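PDB 5V00: protein Ves from Pseudomonas fluorescens, which is a bicupin of unknown molecular function involved in histidine utilization, the pathway that degrades histidine. Local coordinates for residues 71-76 and 146-151. Residues are numbered along the deposited sequence; the frame is centred on the assembly and turned at random.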
# COMPACT_ATOMS: atom_id res chain seq x y z
N THR B 71 6.30 17.08 9.47
CA THR B 71 5.26 17.99 9.84
C THR B 71 4.45 17.48 10.98
O THR B 71 3.90 16.36 10.95
CB THR B 71 4.29 18.28 8.69
OG1 THR B 71 4.99 18.60 7.51
CG2 THR B 71 3.36 19.41 9.03
N VAL B 72 4.29 18.24 12.07
CA VAL B 72 3.38 17.82 13.14
C VAL B 72 1.96 17.80 12.66
O VAL B 72 1.49 18.78 12.10
CB VAL B 72 3.46 18.78 14.39
CG1 VAL B 72 2.35 18.49 15.38
CG2 VAL B 72 4.87 18.69 14.98
N ILE B 73 1.27 16.67 12.84
CA ILE B 73 -0.12 16.55 12.46
C ILE B 73 -1.11 16.24 13.58
O ILE B 73 -2.34 16.40 13.39
CB ILE B 73 -0.37 15.57 11.26
CG1 ILE B 73 0.00 14.15 11.68
CG2 ILE B 73 0.40 16.01 10.03
CD1 ILE B 73 -0.28 13.09 10.67
N GLN B 74 -0.61 15.86 14.74
CA GLN B 74 -1.48 15.74 15.89
C GLN B 74 -0.65 16.08 17.11
O GLN B 74 0.55 15.77 17.19
CB GLN B 74 -1.96 14.29 16.04
CG GLN B 74 -3.17 14.11 16.93
CD GLN B 74 -3.71 12.68 16.77
OE1 GLN B 74 -4.17 12.29 15.68
NE2 GLN B 74 -3.54 11.88 17.79
N GLY B 75 -1.36 16.68 18.04
CA GLY B 75 -0.70 17.25 19.22
C GLY B 75 -0.30 18.70 18.98
O GLY B 75 -0.40 19.24 17.90
N ALA B 76 0.18 19.35 20.03
CA ALA B 76 0.33 20.82 19.96
C ALA B 76 1.69 21.27 19.47
O ALA B 76 1.86 22.47 19.21
CB ALA B 76 0.03 21.41 21.36
N LEU B 146 1.17 12.60 -4.62
CA LEU B 146 0.61 12.10 -3.39
C LEU B 146 -0.22 13.23 -2.76
O LEU B 146 0.22 14.43 -2.76
CB LEU B 146 1.69 11.66 -2.38
CG LEU B 146 2.56 10.54 -2.93
CD1 LEU B 146 3.90 10.61 -2.18
CD2 LEU B 146 1.88 9.22 -2.60
N VAL B 147 -1.37 12.89 -2.26
CA VAL B 147 -2.28 13.83 -1.57
C VAL B 147 -2.64 13.25 -0.24
O VAL B 147 -3.39 12.29 -0.16
CB VAL B 147 -3.56 14.18 -2.37
CG1 VAL B 147 -4.40 15.20 -1.66
CG2 VAL B 147 -3.22 14.71 -3.75
N PHE B 148 -2.15 13.87 0.85
CA PHE B 148 -2.36 13.37 2.22
C PHE B 148 -3.29 14.29 2.97
O PHE B 148 -2.99 15.48 3.14
CB PHE B 148 -1.01 13.33 2.95
CG PHE B 148 -1.09 12.90 4.39
CD1 PHE B 148 -1.24 11.56 4.72
CD2 PHE B 148 -0.98 13.83 5.42
CE1 PHE B 148 -1.36 11.16 6.02
CE2 PHE B 148 -1.15 13.47 6.72
CZ PHE B 148 -1.24 12.11 7.06
N SER B 149 -4.45 13.79 3.37
CA SER B 149 -5.50 14.56 4.03
C SER B 149 -5.30 14.79 5.53
O SER B 149 -4.94 13.83 6.25
CB SER B 149 -6.84 13.82 3.87
OG SER B 149 -7.84 14.45 4.62
N VAL B 150 -5.56 16.02 6.00
CA VAL B 150 -5.67 16.27 7.42
C VAL B 150 -7.05 16.83 7.73
O VAL B 150 -7.20 17.65 8.62
CB VAL B 150 -4.50 17.14 7.97
CG1 VAL B 150 -3.16 16.41 7.84
CG2 VAL B 150 -4.45 18.48 7.29
N ALA B 151 -8.05 16.41 6.96
CA ALA B 151 -9.42 16.95 7.13
C ALA B 151 -10.41 15.83 7.01
O ALA B 151 -10.10 14.74 6.48
CB ALA B 151 -9.73 18.01 6.11
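Ile-73 sets its outer methyl, CD1, against the edge of the Phe-148 ring, a purely apolar meeting between two sheets of a bicupin. Strand 67-74 runs in the sheet that holds 113-120 and 47-54, strand 144-149 in the one with 184-191 and 166-170, so the contact probably lies where the N- and C-terminal cupin halves meet. No hydrogen bond joins the two segments; side chains alone bridge the 7.5 Å between Ile-73 CA and Val-150 CA. CD1 lies near the ring plane, 3.9 Å from Phe-148 CZ and 4.1 Å from Phe-148 CE2, so the methyl touches an edge and not a face. With CG anti to the backbone N (chi1 177°), the Phe-148 ring carries its CZ end toward Ile-73; it also stacks with the ring of Phe-116, while Ile-51 packs on both Ile-73 and Phe-148. The branching of Ile-73 splits the contact: CG1 sits in the cleft flanked by N and C of its own backbone (chi1 65°) and sends CD1 to the ring, while CG2 meets Val-150 CG1, just beyond strand 144-149, at 4.2 Å. Only 99 Å² is buried in all, consistent with one isoleucine touching two partners. Both backbones depart from regular strand here. Ile-73 and Gln-74 face Arg-114 together as a classic beta bulge. In the other segment, the chain leaves its strand through an ST turn that spans Val-150: the amide N of Ala-151 donates to Ser-149 OG at 3.1 Å, nearly straight at 169°.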